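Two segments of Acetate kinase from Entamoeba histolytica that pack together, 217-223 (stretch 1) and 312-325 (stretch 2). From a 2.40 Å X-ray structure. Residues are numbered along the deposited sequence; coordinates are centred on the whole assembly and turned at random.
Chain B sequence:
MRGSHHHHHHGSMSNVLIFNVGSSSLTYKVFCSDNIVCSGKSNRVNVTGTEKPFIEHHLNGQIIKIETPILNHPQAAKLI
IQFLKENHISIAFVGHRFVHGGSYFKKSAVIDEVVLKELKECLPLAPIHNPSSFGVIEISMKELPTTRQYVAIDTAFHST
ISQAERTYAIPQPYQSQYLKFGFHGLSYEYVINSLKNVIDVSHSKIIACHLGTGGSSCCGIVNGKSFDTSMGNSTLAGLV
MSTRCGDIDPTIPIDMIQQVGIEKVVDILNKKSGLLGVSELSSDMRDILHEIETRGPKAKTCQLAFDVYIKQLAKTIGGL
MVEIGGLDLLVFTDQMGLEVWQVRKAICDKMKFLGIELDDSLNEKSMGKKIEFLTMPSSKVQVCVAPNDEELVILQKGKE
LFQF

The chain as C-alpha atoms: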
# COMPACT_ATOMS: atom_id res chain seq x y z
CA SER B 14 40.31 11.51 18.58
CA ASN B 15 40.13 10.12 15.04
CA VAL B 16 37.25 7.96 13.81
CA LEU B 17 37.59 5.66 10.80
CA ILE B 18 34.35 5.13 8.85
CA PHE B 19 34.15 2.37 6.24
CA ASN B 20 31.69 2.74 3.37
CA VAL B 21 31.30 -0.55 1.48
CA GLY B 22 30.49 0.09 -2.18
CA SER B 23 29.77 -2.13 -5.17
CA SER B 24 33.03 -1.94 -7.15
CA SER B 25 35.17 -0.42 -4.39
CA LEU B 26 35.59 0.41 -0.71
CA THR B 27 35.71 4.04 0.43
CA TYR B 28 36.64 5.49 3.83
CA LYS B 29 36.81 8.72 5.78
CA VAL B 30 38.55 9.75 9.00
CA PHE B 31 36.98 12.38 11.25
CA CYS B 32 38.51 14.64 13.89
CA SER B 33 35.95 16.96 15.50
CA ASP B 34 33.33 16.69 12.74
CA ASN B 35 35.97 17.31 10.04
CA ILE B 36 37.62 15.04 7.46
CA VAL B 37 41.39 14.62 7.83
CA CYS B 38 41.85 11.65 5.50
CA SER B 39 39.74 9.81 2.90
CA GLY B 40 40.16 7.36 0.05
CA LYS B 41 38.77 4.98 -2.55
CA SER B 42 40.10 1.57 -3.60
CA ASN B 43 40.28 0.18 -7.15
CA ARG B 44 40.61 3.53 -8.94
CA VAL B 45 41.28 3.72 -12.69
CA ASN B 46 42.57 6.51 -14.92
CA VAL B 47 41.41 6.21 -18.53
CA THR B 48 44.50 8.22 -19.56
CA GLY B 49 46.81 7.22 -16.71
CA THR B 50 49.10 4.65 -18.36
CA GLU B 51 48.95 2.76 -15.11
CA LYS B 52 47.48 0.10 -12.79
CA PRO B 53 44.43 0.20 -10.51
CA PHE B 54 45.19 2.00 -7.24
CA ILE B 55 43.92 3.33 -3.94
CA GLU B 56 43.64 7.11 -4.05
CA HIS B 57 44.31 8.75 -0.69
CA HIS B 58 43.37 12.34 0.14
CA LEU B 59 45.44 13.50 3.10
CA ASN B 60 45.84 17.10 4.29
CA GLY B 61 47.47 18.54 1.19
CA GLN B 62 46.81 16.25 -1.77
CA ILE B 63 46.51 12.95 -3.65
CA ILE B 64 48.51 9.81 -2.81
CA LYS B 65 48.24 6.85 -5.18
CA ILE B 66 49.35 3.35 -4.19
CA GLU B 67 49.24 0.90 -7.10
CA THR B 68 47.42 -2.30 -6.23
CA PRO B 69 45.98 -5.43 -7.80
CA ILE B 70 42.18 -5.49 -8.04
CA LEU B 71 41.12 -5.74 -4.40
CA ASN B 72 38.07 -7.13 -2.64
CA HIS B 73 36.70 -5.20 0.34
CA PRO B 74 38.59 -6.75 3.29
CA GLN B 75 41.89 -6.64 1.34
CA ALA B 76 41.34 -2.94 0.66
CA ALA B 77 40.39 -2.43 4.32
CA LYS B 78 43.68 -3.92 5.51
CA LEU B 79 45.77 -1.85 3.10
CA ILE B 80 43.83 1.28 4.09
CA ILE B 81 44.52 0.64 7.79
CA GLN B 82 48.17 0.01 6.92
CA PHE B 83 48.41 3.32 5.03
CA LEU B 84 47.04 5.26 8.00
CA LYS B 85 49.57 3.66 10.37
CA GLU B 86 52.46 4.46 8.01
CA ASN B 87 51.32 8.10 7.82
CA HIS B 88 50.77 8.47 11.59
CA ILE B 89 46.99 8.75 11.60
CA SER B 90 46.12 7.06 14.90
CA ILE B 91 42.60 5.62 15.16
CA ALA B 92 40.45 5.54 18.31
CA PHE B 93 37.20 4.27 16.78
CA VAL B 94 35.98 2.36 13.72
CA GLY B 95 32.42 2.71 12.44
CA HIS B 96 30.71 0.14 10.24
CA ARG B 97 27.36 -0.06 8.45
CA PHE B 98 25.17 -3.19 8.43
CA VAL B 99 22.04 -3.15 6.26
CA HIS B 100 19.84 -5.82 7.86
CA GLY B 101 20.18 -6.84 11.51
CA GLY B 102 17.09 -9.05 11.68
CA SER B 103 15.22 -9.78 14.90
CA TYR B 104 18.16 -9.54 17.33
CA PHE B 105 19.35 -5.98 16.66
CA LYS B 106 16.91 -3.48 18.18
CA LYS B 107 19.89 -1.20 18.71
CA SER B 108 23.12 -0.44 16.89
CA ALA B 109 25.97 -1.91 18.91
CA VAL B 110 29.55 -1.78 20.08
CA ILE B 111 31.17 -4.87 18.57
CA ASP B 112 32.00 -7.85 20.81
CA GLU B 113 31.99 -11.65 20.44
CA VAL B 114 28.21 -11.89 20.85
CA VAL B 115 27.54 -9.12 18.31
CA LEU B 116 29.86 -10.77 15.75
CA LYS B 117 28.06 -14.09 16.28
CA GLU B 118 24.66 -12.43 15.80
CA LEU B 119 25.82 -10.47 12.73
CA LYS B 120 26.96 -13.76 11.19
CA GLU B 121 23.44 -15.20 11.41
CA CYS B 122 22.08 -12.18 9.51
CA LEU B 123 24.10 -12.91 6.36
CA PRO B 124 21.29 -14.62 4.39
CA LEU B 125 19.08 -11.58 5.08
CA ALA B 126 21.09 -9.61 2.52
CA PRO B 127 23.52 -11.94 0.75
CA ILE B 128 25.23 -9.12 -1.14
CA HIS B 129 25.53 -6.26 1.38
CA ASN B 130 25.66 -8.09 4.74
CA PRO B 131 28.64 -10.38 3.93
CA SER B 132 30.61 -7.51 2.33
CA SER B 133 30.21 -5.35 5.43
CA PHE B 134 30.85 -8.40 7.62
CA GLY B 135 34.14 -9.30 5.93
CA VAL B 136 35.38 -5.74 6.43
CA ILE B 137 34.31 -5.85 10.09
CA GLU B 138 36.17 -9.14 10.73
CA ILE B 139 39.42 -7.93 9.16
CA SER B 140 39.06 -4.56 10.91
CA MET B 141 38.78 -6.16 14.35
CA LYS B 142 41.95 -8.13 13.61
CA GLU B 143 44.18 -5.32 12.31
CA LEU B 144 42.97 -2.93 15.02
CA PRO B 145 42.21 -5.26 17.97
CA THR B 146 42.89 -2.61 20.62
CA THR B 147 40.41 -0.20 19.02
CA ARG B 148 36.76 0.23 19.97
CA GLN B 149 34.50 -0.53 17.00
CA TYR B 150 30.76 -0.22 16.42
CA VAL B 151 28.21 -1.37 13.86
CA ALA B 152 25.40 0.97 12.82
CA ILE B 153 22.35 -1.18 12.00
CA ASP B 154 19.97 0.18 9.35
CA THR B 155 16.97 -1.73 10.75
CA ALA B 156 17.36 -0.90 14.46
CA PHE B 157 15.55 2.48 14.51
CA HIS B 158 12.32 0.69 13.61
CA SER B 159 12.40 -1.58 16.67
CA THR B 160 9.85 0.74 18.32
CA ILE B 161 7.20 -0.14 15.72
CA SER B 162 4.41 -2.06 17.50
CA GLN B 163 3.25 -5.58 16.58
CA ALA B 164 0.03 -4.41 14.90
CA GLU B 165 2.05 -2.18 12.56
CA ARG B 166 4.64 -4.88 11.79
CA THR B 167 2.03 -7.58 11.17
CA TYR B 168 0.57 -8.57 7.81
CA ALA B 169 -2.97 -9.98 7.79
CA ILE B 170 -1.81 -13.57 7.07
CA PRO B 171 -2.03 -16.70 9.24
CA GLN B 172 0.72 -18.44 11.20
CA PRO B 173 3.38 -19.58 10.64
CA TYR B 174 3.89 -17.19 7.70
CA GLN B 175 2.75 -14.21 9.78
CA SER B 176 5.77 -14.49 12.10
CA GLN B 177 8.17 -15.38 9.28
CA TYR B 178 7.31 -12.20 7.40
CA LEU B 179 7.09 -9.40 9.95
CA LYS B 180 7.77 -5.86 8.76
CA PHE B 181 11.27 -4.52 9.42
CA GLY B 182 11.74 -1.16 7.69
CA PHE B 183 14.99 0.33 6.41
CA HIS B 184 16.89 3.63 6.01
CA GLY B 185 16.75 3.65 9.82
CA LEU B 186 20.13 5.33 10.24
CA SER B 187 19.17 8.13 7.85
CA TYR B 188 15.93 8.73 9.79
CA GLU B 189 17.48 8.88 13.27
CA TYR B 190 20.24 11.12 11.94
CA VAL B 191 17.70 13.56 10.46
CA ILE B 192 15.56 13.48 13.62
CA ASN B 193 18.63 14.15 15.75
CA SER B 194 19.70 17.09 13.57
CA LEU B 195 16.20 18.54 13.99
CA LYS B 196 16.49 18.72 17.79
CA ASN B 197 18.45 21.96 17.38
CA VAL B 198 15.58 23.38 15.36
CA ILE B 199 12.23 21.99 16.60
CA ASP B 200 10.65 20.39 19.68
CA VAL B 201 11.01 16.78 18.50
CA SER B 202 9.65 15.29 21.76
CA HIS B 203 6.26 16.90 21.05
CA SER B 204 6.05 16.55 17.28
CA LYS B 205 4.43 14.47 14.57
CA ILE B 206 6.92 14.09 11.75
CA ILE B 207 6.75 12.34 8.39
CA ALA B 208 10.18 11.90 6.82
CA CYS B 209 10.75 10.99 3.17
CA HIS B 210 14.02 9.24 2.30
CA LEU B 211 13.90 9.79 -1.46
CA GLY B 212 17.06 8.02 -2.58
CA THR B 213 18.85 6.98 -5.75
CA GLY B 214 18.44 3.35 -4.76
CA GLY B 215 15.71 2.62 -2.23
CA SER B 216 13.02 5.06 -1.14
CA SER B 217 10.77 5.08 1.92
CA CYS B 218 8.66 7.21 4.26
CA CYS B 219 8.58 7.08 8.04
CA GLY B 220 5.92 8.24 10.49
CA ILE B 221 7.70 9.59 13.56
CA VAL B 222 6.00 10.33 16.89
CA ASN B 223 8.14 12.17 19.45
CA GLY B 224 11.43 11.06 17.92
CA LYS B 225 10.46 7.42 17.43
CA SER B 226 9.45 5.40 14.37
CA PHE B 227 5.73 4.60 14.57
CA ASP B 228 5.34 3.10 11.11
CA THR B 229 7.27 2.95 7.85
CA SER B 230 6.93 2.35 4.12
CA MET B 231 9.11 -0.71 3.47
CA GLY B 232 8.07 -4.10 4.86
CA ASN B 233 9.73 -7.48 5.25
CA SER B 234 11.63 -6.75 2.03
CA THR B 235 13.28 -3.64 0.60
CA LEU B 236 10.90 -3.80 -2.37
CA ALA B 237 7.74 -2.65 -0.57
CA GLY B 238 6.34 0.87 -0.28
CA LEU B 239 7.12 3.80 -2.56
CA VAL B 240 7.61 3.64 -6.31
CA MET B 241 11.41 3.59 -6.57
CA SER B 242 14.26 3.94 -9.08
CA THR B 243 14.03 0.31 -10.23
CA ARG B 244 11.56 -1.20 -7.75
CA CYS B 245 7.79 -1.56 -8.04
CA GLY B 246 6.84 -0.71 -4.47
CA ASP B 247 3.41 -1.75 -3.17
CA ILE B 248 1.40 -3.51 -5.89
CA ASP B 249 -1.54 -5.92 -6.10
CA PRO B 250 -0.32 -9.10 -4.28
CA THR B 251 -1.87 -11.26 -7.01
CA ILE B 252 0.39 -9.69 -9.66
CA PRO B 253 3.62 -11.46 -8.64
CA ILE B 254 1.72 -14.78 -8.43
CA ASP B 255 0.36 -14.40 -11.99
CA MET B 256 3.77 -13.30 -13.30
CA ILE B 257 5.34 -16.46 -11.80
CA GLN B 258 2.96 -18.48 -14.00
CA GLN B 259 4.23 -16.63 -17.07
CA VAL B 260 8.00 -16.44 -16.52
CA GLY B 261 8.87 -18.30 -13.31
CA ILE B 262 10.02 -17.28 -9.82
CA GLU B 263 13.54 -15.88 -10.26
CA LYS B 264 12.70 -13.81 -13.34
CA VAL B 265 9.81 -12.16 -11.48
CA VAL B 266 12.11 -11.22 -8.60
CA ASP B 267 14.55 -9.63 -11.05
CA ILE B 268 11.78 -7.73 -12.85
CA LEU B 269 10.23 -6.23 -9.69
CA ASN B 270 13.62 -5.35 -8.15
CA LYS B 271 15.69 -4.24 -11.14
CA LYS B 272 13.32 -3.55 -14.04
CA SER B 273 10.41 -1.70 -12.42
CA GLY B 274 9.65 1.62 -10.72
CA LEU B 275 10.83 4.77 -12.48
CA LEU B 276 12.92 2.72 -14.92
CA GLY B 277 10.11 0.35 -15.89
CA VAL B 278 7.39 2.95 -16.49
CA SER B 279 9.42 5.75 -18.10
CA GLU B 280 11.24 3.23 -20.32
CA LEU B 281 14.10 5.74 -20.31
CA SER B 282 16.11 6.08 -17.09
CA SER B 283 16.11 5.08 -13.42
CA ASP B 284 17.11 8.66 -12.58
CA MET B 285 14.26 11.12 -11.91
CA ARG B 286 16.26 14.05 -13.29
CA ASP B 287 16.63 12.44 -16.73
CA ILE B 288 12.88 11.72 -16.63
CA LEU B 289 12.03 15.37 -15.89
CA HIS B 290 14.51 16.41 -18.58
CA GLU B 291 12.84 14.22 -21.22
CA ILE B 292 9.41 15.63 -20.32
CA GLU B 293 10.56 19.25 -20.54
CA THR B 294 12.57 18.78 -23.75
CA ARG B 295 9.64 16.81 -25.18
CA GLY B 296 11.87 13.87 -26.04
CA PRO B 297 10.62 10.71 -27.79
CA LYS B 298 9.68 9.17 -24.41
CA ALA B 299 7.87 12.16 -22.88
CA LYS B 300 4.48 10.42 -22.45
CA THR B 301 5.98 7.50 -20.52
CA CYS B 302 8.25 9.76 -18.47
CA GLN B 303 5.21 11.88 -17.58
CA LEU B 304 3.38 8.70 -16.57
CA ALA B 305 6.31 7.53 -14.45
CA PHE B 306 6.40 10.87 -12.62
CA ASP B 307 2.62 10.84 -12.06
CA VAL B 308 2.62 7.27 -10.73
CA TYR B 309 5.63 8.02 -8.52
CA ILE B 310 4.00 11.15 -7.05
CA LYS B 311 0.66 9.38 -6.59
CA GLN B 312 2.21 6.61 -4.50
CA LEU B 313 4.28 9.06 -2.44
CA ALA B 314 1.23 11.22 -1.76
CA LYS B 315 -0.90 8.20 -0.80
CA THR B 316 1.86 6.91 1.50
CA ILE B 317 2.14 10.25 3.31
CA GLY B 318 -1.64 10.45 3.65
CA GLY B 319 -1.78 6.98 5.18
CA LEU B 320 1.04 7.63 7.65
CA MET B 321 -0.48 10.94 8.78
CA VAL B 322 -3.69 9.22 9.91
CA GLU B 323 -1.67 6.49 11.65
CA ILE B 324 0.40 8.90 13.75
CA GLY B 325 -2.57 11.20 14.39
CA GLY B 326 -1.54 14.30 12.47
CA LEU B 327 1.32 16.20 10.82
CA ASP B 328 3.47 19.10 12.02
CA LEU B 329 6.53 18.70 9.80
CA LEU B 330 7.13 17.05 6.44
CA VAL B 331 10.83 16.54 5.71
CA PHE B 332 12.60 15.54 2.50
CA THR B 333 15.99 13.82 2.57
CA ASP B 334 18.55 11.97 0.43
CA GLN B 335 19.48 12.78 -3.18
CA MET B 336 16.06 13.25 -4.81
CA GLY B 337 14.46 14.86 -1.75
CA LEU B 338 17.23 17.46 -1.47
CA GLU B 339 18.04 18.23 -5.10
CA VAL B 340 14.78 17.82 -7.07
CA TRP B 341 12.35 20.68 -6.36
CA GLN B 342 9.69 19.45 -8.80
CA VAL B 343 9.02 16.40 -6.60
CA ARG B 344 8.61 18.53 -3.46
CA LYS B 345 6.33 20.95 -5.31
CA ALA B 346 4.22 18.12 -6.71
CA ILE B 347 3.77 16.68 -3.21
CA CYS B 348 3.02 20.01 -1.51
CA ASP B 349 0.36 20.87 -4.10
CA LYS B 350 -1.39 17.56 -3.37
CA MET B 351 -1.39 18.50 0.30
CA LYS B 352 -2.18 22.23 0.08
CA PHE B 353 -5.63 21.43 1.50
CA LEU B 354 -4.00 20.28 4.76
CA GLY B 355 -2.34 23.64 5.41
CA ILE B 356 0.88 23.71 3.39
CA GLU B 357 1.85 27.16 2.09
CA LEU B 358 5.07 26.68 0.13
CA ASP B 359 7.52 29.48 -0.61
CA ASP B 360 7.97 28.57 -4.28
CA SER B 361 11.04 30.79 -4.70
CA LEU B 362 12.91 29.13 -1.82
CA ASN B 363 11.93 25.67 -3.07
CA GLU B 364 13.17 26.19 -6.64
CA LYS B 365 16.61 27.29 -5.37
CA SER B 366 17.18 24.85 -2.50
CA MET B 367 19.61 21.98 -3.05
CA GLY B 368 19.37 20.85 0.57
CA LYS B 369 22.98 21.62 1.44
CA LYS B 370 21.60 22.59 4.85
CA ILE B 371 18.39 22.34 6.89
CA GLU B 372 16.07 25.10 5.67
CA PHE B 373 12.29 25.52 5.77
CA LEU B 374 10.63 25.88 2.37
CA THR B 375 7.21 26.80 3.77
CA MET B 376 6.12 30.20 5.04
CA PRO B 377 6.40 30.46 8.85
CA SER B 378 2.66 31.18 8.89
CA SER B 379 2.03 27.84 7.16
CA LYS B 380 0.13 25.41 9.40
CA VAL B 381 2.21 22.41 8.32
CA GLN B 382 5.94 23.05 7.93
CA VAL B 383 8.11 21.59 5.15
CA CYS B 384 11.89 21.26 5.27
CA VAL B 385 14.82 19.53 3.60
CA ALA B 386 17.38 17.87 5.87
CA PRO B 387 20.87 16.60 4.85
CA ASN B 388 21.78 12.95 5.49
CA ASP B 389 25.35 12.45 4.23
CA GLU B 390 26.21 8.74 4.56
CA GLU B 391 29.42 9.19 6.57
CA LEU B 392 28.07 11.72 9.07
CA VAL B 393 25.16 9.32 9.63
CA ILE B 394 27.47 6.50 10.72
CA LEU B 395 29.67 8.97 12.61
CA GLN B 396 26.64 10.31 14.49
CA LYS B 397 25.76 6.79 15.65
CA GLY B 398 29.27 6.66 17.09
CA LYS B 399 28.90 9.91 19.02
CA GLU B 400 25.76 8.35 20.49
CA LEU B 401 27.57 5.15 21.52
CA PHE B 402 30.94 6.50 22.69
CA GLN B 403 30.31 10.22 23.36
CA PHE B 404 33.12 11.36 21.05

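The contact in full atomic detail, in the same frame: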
# COMPACT_ATOMS: atom_id res chain seq x y z
N SER B 217 11.77 5.40 0.91
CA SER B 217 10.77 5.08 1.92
C SER B 217 10.28 6.32 2.66
O SER B 217 10.90 7.39 2.58
CB SER B 217 11.33 4.06 2.92
OG SER B 217 12.28 4.67 3.79
N CYS B 218 9.16 6.18 3.36
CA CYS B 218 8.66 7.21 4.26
C CYS B 218 8.58 6.65 5.66
O CYS B 218 8.39 5.44 5.84
CB CYS B 218 7.27 7.68 3.83
SG CYS B 218 7.24 8.64 2.31
N CYS B 219 8.69 7.52 6.66
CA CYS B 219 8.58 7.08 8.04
C CYS B 219 7.70 8.02 8.86
O CYS B 219 7.90 9.24 8.85
CB CYS B 219 9.97 6.98 8.68
SG CYS B 219 9.97 6.21 10.32
N GLY B 220 6.73 7.46 9.57
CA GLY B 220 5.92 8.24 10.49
C GLY B 220 6.60 8.26 11.85
O GLY B 220 6.83 7.20 12.45
N ILE B 221 6.93 9.45 12.33
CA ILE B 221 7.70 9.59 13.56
C ILE B 221 6.95 10.37 14.65
O ILE B 221 6.61 11.54 14.46
CB ILE B 221 9.07 10.23 13.28
CG1 ILE B 221 9.85 9.36 12.29
CG2 ILE B 221 9.85 10.41 14.57
CD1 ILE B 221 11.06 10.03 11.70
N VAL B 222 6.70 9.71 15.77
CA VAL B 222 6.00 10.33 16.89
C VAL B 222 6.97 10.54 18.05
O VAL B 222 7.45 9.58 18.65
CB VAL B 222 4.80 9.49 17.36
CG1 VAL B 222 4.09 10.17 18.53
CG2 VAL B 222 3.83 9.27 16.21
N ASN B 223 7.24 11.81 18.36
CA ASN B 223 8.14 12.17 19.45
C ASN B 223 9.53 11.55 19.35
O ASN B 223 10.09 11.10 20.35
CB ASN B 223 7.48 11.86 20.81
CG ASN B 223 6.14 12.55 20.98
OD1 ASN B 223 5.82 13.51 20.27
ND2 ASN B 223 5.35 12.08 21.94
N GLN B 312 1.89 7.55 -5.55
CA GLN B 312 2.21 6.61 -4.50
C GLN B 312 2.83 7.29 -3.28
O GLN B 312 2.54 6.92 -2.14
CB GLN B 312 3.15 5.52 -5.01
CG GLN B 312 3.28 4.33 -4.07
CD GLN B 312 1.95 3.65 -3.80
OE1 GLN B 312 1.02 3.73 -4.60
NE2 GLN B 312 1.85 2.98 -2.66
N LEU B 313 3.66 8.30 -3.52
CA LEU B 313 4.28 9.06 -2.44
C LEU B 313 3.23 9.84 -1.66
O LEU B 313 3.25 9.87 -0.43
CB LEU B 313 5.36 10.01 -2.99
CG LEU B 313 6.08 10.91 -1.98
CD1 LEU B 313 6.62 10.11 -0.80
CD2 LEU B 313 7.22 11.68 -2.64
N ALA B 314 2.30 10.46 -2.39
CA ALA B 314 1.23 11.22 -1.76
C ALA B 314 0.33 10.31 -0.92
O ALA B 314 -0.03 10.64 0.21
CB ALA B 314 0.42 11.95 -2.81
N LYS B 315 -0.05 9.17 -1.49
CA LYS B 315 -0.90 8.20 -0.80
C LYS B 315 -0.22 7.65 0.46
O LYS B 315 -0.87 7.45 1.49
CB LYS B 315 -1.27 7.06 -1.74
CG LYS B 315 -2.09 5.96 -1.08
CD LYS B 315 -2.19 4.72 -1.96
CE LYS B 315 -2.83 5.04 -3.30
NZ LYS B 315 -2.89 3.84 -4.20
N THR B 316 1.09 7.43 0.37
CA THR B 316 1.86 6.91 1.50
C THR B 316 1.92 7.91 2.65
O THR B 316 1.79 7.54 3.82
CB THR B 316 3.29 6.53 1.07
OG1 THR B 316 3.23 5.64 -0.05
CG2 THR B 316 4.02 5.86 2.23
N ILE B 317 2.12 9.19 2.31
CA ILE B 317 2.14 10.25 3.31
C ILE B 317 0.77 10.40 3.97
O ILE B 317 0.67 10.51 5.20
CB ILE B 317 2.58 11.60 2.69
CG1 ILE B 317 4.05 11.52 2.25
CG2 ILE B 317 2.38 12.74 3.66
CD1 ILE B 317 4.48 12.69 1.37
N GLY B 318 -0.28 10.40 3.15
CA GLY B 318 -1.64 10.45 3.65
C GLY B 318 -1.95 9.34 4.64
O GLY B 318 -2.57 9.58 5.68
N GLY B 319 -1.52 8.12 4.32
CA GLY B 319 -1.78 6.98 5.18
C GLY B 319 -1.03 7.06 6.50
O GLY B 319 -1.58 6.71 7.55
N LEU B 320 0.21 7.53 6.45
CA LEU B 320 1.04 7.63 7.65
C LEU B 320 0.56 8.73 8.59
O LEU B 320 0.65 8.60 9.81
CB LEU B 320 2.51 7.87 7.27
CG LEU B 320 3.26 6.64 6.74
CD1 LEU B 320 4.66 7.01 6.29
CD2 LEU B 320 3.32 5.55 7.79
N MET B 321 0.04 9.81 8.01
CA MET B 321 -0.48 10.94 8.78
C MET B 321 -1.63 10.50 9.69
O MET B 321 -1.67 10.86 10.87
CB MET B 321 -0.95 12.04 7.83
CG MET B 321 -1.50 13.27 8.54
SD MET B 321 -1.85 14.60 7.37
CE MET B 321 -3.08 13.82 6.32
N VAL B 322 -2.56 9.72 9.14
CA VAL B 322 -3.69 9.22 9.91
C VAL B 322 -3.22 8.26 11.00
O VAL B 322 -3.75 8.26 12.11
CB VAL B 322 -4.74 8.55 9.00
CG1 VAL B 322 -5.86 7.95 9.83
CG2 VAL B 322 -5.31 9.56 8.03
N GLU B 323 -2.21 7.45 10.69
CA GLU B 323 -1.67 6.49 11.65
C GLU B 323 -1.06 7.15 12.88
O GLU B 323 -1.26 6.68 14.00
CB GLU B 323 -0.60 5.62 11.00
CG GLU B 323 -1.12 4.54 10.08
CD GLU B 323 -0.00 3.64 9.59
OE1 GLU B 323 0.47 2.79 10.38
OE2 GLU B 323 0.41 3.79 8.42
N ILE B 324 -0.30 8.22 12.66
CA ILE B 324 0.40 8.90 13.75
C ILE B 324 -0.45 10.00 14.40
O ILE B 324 -0.06 10.58 15.41
CB ILE B 324 1.75 9.49 13.28
CG1 ILE B 324 1.53 10.64 12.29
CG2 ILE B 324 2.63 8.40 12.67
CD1 ILE B 324 2.83 11.26 11.78
N GLY B 325 -1.61 10.28 13.80
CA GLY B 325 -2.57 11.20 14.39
C GLY B 325 -2.39 12.66 14.03
O GLY B 325 -2.83 13.54 14.77

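The backbones of strand and helix come closest, CA to CA, where the strand has no side chain at all. Gly220 sits opposite Leu320 with their CA atoms 5.7 Å apart, and a CB modelled on Gly220 would point toward the helix and lie 2.9 Å from Ile324 CG2, a clash. The absence of that atom lets the helix settle onto bare backbone: Gly220 CA rests 3.9 Å from Ile324 CG2, and Gly220 N lies 3.9 Å from Leu320 CD1.

Around this point the two elements run nearly parallel, their N-to-C directions 18° apart and their axes 8.4 Å apart at closest approach. No hydrogen bond crosses between them; the contact is one of apolar packing, burying 338 Å² over both sides. The alternation of the strand determines which residues take part. Cys218 and Val222 direct their CA-to-CB bonds toward the helix, with Gly220 between them, whereas Ser217, Cys219 and Ile221 point away. On the helix, Thr316, Leu320 and Ile324 recur at intervals of four residues, so that successive turns present a side chain to the strand.

Cys218 gives up more surface than any other residue of the pair. With chi1 in the m rotamer, Cys218 SG reaches 3.5 Å from Leu313 CD1 and 4.3 Å from Ile317 CG1, while Cys218 CB packs 3.6 Å from Leu320 CD1. Leu313 starts out sideways, but its t, p conformation brings the end of the side chain nearer to the sulfur. A thiol is small and polarizable, well suited to a pocket lined by aliphatic groups. Thr316 adds its methyl group, with CG2 4.1 Å from Cys218 CB; its hydroxyl is occupied within the helix, where OG1 donates a hydrogen bond of 2.5 Å to Gln312 O. The polar half of the threonine is thereby satisfied without a partner on the strand.

At the other end of the contact, Val222 CG2 packs 3.6 Å from Ile324 CB. Both residues are beta-branched, and with chi1 p, Ile324 CG2 lies 3.9 Å from Gly220 CA and also 3.8 Å from Val222 CG2, so one methyl group packs against both residues. Val222 remains partly exposed, whereas Ile324 is buried.

Directly after Ile324 the chain leaves helical geometry at Gly325, whose positive phi of 88° suits glycine: a CB there would be jammed against the preceding carbonyl oxygen. Gly325 itself makes no contact with the strand, and neither do Gly318 and Gly319.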